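Long-range contacts in esterase B (Lactobacillus rhamnosus, PDB 4PO3), which is probably a serine esterase of the alpha/beta-hydrolase class, cleaving carboxylic ester bonds: residues D71-G76 with M102-L107; L141-S146 with A181-V186. The protein carries 1 engineered substitution. All coordinates share one frame; numbering follows the deposited sequence.

Contact 1: D71-G76 with M102-L107. With HY4 ((2R)-2,3-dibutoxypropyl hydrogen (S)-propylphosphonate), chain B.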
loop_
_atom_site.group_PDB
_atom_site.type_symbol
_atom_site.label_atom_id
_atom_site.label_comp_id
_atom_site.label_asym_id
_atom_site.label_seq_id
_atom_site.Cartn_x
_atom_site.Cartn_y
_atom_site.Cartn_z
ATOM N N ASP A 71 -3.590 -3.768 2.983
ATOM C CA ASP A 71 -2.971 -2.467 3.037
ATOM C C ASP A 71 -1.478 -2.498 3.314
ATOM O O ASP A 71 -1.036 -3.094 4.268
ATOM C CB ASP A 71 -3.705 -1.641 4.094
ATOM C CG ASP A 71 -3.285 -0.213 4.117
ATOM O OD1 ASP A 71 -3.354 0.445 3.041
ATOM O OD2 ASP A 71 -2.818 0.197 5.251
ATOM N N ILE A 72 -0.735 -1.746 2.493
ATOM C CA ILE A 72 0.678 -1.443 2.666
ATOM C C ILE A 72 0.873 -0.002 3.045
ATOM O O ILE A 72 0.639 0.913 2.218
ATOM C CB ILE A 72 1.461 -1.747 1.364
ATOM C CG1 ILE A 72 1.043 -3.161 0.854
ATOM C CG2 ILE A 72 2.958 -1.628 1.628
ATOM C CD1 ILE A 72 1.649 -3.485 -0.479
ATOM N N HIS A 73 1.244 0.224 4.287
ATOM C CA HIS A 73 1.409 1.583 4.812
ATOM C C HIS A 73 2.582 2.308 4.185
ATOM O O HIS A 73 3.514 1.676 3.629
ATOM C CB HIS A 73 1.559 1.594 6.327
ATOM C CG HIS A 73 2.867 1.086 6.801
ATOM N ND1 HIS A 73 3.982 1.889 6.838
ATOM C CD2 HIS A 73 3.269 -0.132 7.209
ATOM C CE1 HIS A 73 5.015 1.192 7.262
ATOM N NE2 HIS A 73 4.605 -0.029 7.528
ATOM N N GLY A 74 2.570 3.623 4.309
ATOM C CA GLY A 74 3.642 4.464 3.805
ATOM C C GLY A 74 4.554 4.920 4.949
ATOM O O GLY A 74 4.573 4.328 6.004
ATOM N N GLY A 75 5.297 6.006 4.722
ATOM C CA GLY A 75 6.361 6.432 5.593
ATOM C C GLY A 75 7.752 6.453 4.961
ATOM O O GLY A 75 8.755 6.339 5.639
ATOM N N GLY A 76 7.845 6.675 3.673
ATOM C CA GLY A 76 9.170 6.876 3.046
ATOM C C GLY A 76 10.139 5.736 3.140
ATOM O O GLY A 76 11.360 5.936 3.014
ATOM N N MET A 102 0.136 -5.150 7.141
ATOM C CA MET A 102 1.409 -5.710 7.590
ATOM C C MET A 102 2.459 -4.715 7.905
ATOM O O MET A 102 2.484 -3.607 7.360
ATOM C CB MET A 102 2.021 -6.697 6.544
ATOM C CG MET A 102 2.760 -6.060 5.364
ATOM S SD MET A 102 1.817 -4.954 4.298
ATOM C CE MET A 102 0.689 -6.126 3.561
ATOM N N GLY A 103 3.331 -5.132 8.820
ATOM C CA GLY A 103 4.612 -4.486 8.930
ATOM C C GLY A 103 5.568 -5.051 7.931
ATOM O O GLY A 103 5.349 -6.108 7.393
ATOM N N TYR A 104 6.616 -4.292 7.662
ATOM C CA TYR A 104 7.755 -4.655 6.836
ATOM C C TYR A 104 8.993 -3.946 7.416
ATOM O O TYR A 104 8.872 -2.831 7.958
ATOM C CB TYR A 104 7.539 -4.312 5.390
ATOM C CG TYR A 104 7.141 -2.886 5.049
ATOM C CD1 TYR A 104 5.798 -2.539 4.812
ATOM C CD2 TYR A 104 8.084 -1.892 4.941
ATOM C CE1 TYR A 104 5.458 -1.237 4.499
ATOM C CE2 TYR A 104 7.722 -0.597 4.612
ATOM C CZ TYR A 104 6.424 -0.279 4.353
ATOM O OH TYR A 104 6.094 1.023 4.086
ATOM N N ARG A 105 10.144 -4.617 7.353
ATOM C CA ARG A 105 11.386 -4.041 7.904
ATOM C C ARG A 105 11.679 -2.744 7.168
ATOM O O ARG A 105 11.331 -2.592 5.989
ATOM C CB ARG A 105 12.537 -5.040 7.836
ATOM C CG ARG A 105 12.383 -6.243 8.774
ATOM C CD ARG A 105 13.332 -7.374 8.377
ATOM N NE ARG A 105 13.041 -7.901 7.040
ATOM C CZ ARG A 105 13.869 -8.647 6.347
ATOM N NH1 ARG A 105 15.009 -9.005 6.891
ATOM N NH2 ARG A 105 13.518 -9.120 5.171
ATOM N N LEU A 106 12.251 -1.791 7.867
ATOM C CA LEU A 106 12.463 -0.464 7.327
ATOM C C LEU A 106 13.931 -0.276 6.856
ATOM O O LEU A 106 14.866 -0.839 7.417
ATOM C CB LEU A 106 12.208 0.546 8.412
ATOM C CG LEU A 106 10.781 0.478 8.998
ATOM C CD1 LEU A 106 10.644 1.466 10.138
ATOM C CD2 LEU A 106 9.682 0.722 7.997
ATOM N N LEU A 107 14.097 0.554 5.853
ATOM C CA LEU A 107 15.398 1.146 5.516
ATOM C C LEU A 107 15.910 1.850 6.774
ATOM O O LEU A 107 15.119 2.412 7.509
ATOM C CB LEU A 107 15.205 2.119 4.374
ATOM C CG LEU A 107 15.230 1.676 2.948
ATOM C CD1 LEU A 107 14.614 0.378 2.595
ATOM C CD2 LEU A 107 14.733 2.829 2.076
HETATM O O11 HY4 B . 5.605 7.546 2.164
HETATM P P13 HY4 B . 5.266 8.912 1.618
HETATM C C3 HY4 B . 4.576 10.083 2.831
HETATM C C2 HY4 B . 5.074 9.837 4.241
HETATM C C1 HY4 B . 4.914 11.096 5.118
HETATM O O5 HY4 B . 6.443 9.691 0.762
HETATM C C6 HY4 B . 7.760 9.310 0.368
HETATM C C7 HY4 B . 8.682 10.536 0.539
HETATM O O50 HY4 B . 9.921 10.190 -0.087
HETATM C C33 HY4 B . 11.173 10.786 0.353
HETATM C C30 HY4 B . 11.264 12.322 0.283
HETATM C C31 HY4 B . 12.653 12.897 0.600
HETATM C C32 HY4 B . 13.427 13.370 -0.618
HETATM C C8 HY4 B . 8.785 11.035 2.012
HETATM O O9 HY4 B . 8.038 12.253 2.335
HETATM C C26 HY4 B . 8.695 13.494 2.751
HETATM C C27 HY4 B . 9.511 13.441 4.066
HETATM C C28 HY4 B . 8.882 14.194 5.246
HETATM C C29 HY4 B . 7.414 13.871 5.456
HETATM O O HOH W 1 0.629 -2.048 5.999
HETATM O O HOH W 2 6.730 -1.335 8.597
#
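His73 stacks on Tyr104 at the head of an HGGG sequence, consistent with the oxyanion-hole loop seen in hormone-sensitive-lipase-like alpha/beta hydrolases. The two side chains reach toward each other and form an offset stack, with the planes 7° apart and the ring centroids 4.4 Å apart. Tyr104 CE1 lies over one imidazole face, displaced toward its rim. Tyr104 OH also donates to the backbone O of His73 at 2.7 Å, standing above that carbonyl plane. Both imidazole nitrogens are engaged. His73 ND1 donates to Gly74 O at 2.6 Å, nearly in the ring plane. His73 NE2 is hydrogen-bonded to a water that also lies within bonding reach of Tyr104 O. These bonds and the stack fix the rotation of the ring. Met102 bends at chi2 and chi3 (-60° and -67°), which brings Met102 SD back to within 3.4 Å of Asp71 O and against Ile72 CG1. A second water ties Met102 O to Asp71 O and His73 N. Helix 147-160 packs on Ile72 and Tyr104 through Leu151. Beyond the stack, two of the glycines hold the phosphonate. Gly75 N donates to HY4 O11 at 3.0 Å. Gly76 N donates to HY4 O11 at 2.8 Å.

Contact 2: L141-S146 with A181-V186. With HY4 ((2R)-2,3-dibutoxypropyl hydrogen (S)-propylphosphonate), chain B.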
loop_
_atom_site.group_PDB
_atom_site.type_symbol
_atom_site.label_atom_id
_atom_site.label_comp_id
_atom_site.label_asym_id
_atom_site.label_seq_id
_atom_site.Cartn_x
_atom_site.Cartn_y
_atom_site.Cartn_z
ATOM N N LEU A 141 -8.613 -6.529 -2.845
ATOM C CA LEU A 141 -8.170 -5.195 -3.128
ATOM C C LEU A 141 -6.806 -4.975 -2.475
ATOM O O LEU A 141 -6.691 -5.058 -1.239
ATOM C CB LEU A 141 -9.208 -4.211 -2.562
ATOM C CG LEU A 141 -8.838 -2.721 -2.556
ATOM C CD1 LEU A 141 -8.425 -2.172 -3.900
ATOM C CD2 LEU A 141 -9.935 -1.942 -1.902
ATOM N N LEU A 142 -5.774 -4.712 -3.258
ATOM C CA LEU A 142 -4.467 -4.338 -2.739
ATOM C C LEU A 142 -4.345 -2.805 -2.775
ATOM O O LEU A 142 -4.631 -2.164 -3.812
ATOM C CB LEU A 142 -3.363 -4.943 -3.588
ATOM C CG LEU A 142 -1.964 -4.612 -3.170
ATOM C CD1 LEU A 142 -1.582 -5.215 -1.812
ATOM C CD2 LEU A 142 -0.996 -5.127 -4.217
ATOM N N THR A 143 -3.977 -2.213 -1.649
ATOM C CA THR A 143 -3.797 -0.765 -1.559
ATOM C C THR A 143 -2.633 -0.348 -0.751
ATOM O O THR A 143 -2.121 -1.102 0.106
ATOM C CB THR A 143 -5.095 -0.068 -1.057
ATOM O OG1 THR A 143 -5.028 1.351 -1.323
ATOM C CG2 THR A 143 -5.346 -0.304 0.442
ATOM N N GLY A 144 -2.117 0.839 -1.106
ATOM C CA GLY A 144 -0.969 1.393 -0.450
ATOM C C GLY A 144 -0.947 2.873 -0.626
ATOM O O GLY A 144 -1.406 3.368 -1.690
ATOM N N ASP A 145 -0.431 3.569 0.381
ATOM C CA ASP A 145 -0.297 5.029 0.331
ATOM C C ASP A 145 1.173 5.497 0.315
ATOM O O ASP A 145 1.993 4.989 1.094
ATOM C CB ASP A 145 -1.011 5.732 1.465
ATOM C CG ASP A 145 -0.507 5.348 2.846
ATOM O OD1 ASP A 145 -0.612 4.168 3.302
ATOM O OD2 ASP A 145 0.028 6.255 3.484
ATOM N N SER A 146 1.480 6.438 -0.591
ATOM C CA SER A 146 2.828 7.072 -0.701
ATOM C C SER A 146 3.947 5.979 -1.014
ATOM O O SER A 146 3.860 5.274 -2.022
ATOM C CB SER A 146 3.041 7.943 0.535
ATOM O OG SER A 146 4.185 8.813 0.436
ATOM N N ALA A 181 -5.253 -0.183 -5.740
ATOM C CA ALA A 181 -5.577 1.240 -5.516
ATOM C C ALA A 181 -4.406 1.932 -4.868
ATOM O O ALA A 181 -3.978 1.567 -3.752
ATOM C CB ALA A 181 -6.808 1.405 -4.638
ATOM N N LEU A 182 -3.869 2.890 -5.577
ATOM C CA LEU A 182 -2.716 3.654 -5.100
ATOM C C LEU A 182 -3.076 5.034 -4.621
ATOM O O LEU A 182 -3.620 5.830 -5.322
ATOM C CB LEU A 182 -1.654 3.741 -6.176
ATOM C CG LEU A 182 -1.309 2.434 -6.883
ATOM C CD1 LEU A 182 -0.313 2.793 -8.001
ATOM C CD2 LEU A 182 -0.803 1.330 -5.959
ATOM N N VAL A 183 -2.748 5.320 -3.382
ATOM C CA VAL A 183 -3.083 6.580 -2.788
ATOM C C VAL A 183 -1.808 7.435 -2.703
ATOM O O VAL A 183 -0.869 7.100 -1.960
ATOM C CB VAL A 183 -3.702 6.382 -1.430
ATOM C CG1 VAL A 183 -3.914 7.720 -0.790
ATOM C CG2 VAL A 183 -5.037 5.666 -1.561
ATOM N N CYS A 184 -1.817 8.578 -3.439
ATOM C CA CYS A 184 -0.616 9.417 -3.582
ATOM C C CYS A 184 0.702 8.621 -3.672
ATOM O O CYS A 184 1.661 8.834 -2.896
ATOM C CB CYS A 184 -0.506 10.412 -2.433
ATOM S SG CYS A 184 -1.982 11.433 -2.117
ATOM N N PRO A 185 0.780 7.720 -4.610
ATOM C CA PRO A 185 1.950 6.874 -4.690
ATOM C C PRO A 185 3.198 7.652 -5.123
ATOM O O PRO A 185 3.067 8.661 -5.814
ATOM C CB PRO A 185 1.564 5.900 -5.796
ATOM C CG PRO A 185 0.704 6.716 -6.727
ATOM C CD PRO A 185 -0.140 7.507 -5.752
ATOM N N VAL A 186 4.360 7.193 -4.649
ATOM C CA VAL A 186 5.659 7.626 -5.193
ATOM C C VAL A 186 6.195 6.497 -6.006
ATOM O O VAL A 186 7.046 5.800 -5.599
ATOM C CB VAL A 186 6.600 8.096 -4.110
ATOM C CG1 VAL A 186 7.946 8.612 -4.704
ATOM C CG2 VAL A 186 5.969 9.305 -3.443
HETATM O O11 HY4 B . 5.605 7.546 2.164
HETATM P P13 HY4 B . 5.266 8.912 1.618
HETATM C C3 HY4 B . 4.576 10.083 2.831
HETATM C C2 HY4 B . 5.074 9.837 4.241
HETATM C C1 HY4 B . 4.914 11.096 5.118
HETATM O O5 HY4 B . 6.443 9.691 0.762
HETATM C C6 HY4 B . 7.760 9.310 0.368
HETATM C C7 HY4 B . 8.682 10.536 0.539
HETATM O O50 HY4 B . 9.921 10.190 -0.087
HETATM C C33 HY4 B . 11.173 10.786 0.353
HETATM C C30 HY4 B . 11.264 12.322 0.283
HETATM C C31 HY4 B . 12.653 12.897 0.600
HETATM C C32 HY4 B . 13.427 13.370 -0.618
HETATM C C8 HY4 B . 8.785 11.035 2.012
HETATM O O9 HY4 B . 8.038 12.253 2.335
HETATM C C26 HY4 B . 8.695 13.494 2.751
HETATM C C27 HY4 B . 9.511 13.441 4.066
HETATM C C28 HY4 B . 8.882 14.194 5.246
HETATM C C29 HY4 B . 7.414 13.871 5.456
#
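The nucleophile elbow of an alpha/beta hydrolase ends the first segment, where Ser146 N donates to Val183 O at 2.8 Å. Before it, strand 141-145 runs parallel to strand 181-183, with 10° between their directions. Regular backbone bonds join them. Ala181 N donates to Leu142 O at 2.8 Å, and Val183 N to Gly144 O at 2.9 Å.

Ala181 O is gripped twice. Gly144 N makes a weak hydrogen bond to Ala181 O at 3.3 Å. Thr143 OG1 donates to Ala181 O at 2.7 Å, from above the carbonyl plane. With chi1 at -164°, OG1 lies anti to the threonine's own N and comes down on the neighbouring strand. A valine in place of Thr143 would probably cost Ala181 O its shorter donor and make it lean on the weak bond from Gly144.

Beside Thr143, the methyl of Ala181 meets Leu141 CD1 at 4.0 Å. Helix 288-311 covers this pair through Met297. Further along the same sheet face, Asp145 CB packs against Val183 CB, while its OD1 turns to Asn85.

Past the strands the two segments stay joined. Val186 N donates to Ser146 O at 3.3 Å, from well above the carbonyl plane. Ser146 sits just before helix 147-160 with a positive phi of 60°, the strained turn of an elbow. Ser146 OG is covalently bound to P13 of HY4 at 1.6 Å, so this serine is the one the phosphonate has trapped. OG is also hydrogen-bonded to His278 NE2, consistent with a Ser-His-Asp triad completed by Asp243. The arrangement of strand, sharp turn with the serine, and helix is that of the GxSxG nucleophile elbow of serine esterases and lipases.

Both contacts are buried and belong to one sheet. Strands 66-72 and 140-145 are neighbours in it, and Ile72 N lies 2.8 Å from Thr143 O, a probable hydrogen bond. Asn85 also spans the two, bonding Asp71 of contact 1 and Asp145 of contact 2. Their chemistry differs. Contact 2 is mostly backbone hydrogen bonding between parallel strands near the chain centre. Contact 1 lies mainly past its strand ends and relies on an aromatic stack, a methionine and waters. They meet at HY4: contact 2 brings the serine bound to phosphorus, contact 1 the glycine amides round O11. The backbone N of Ala147, next to that serine, adds a further hydrogen bond to the ligand.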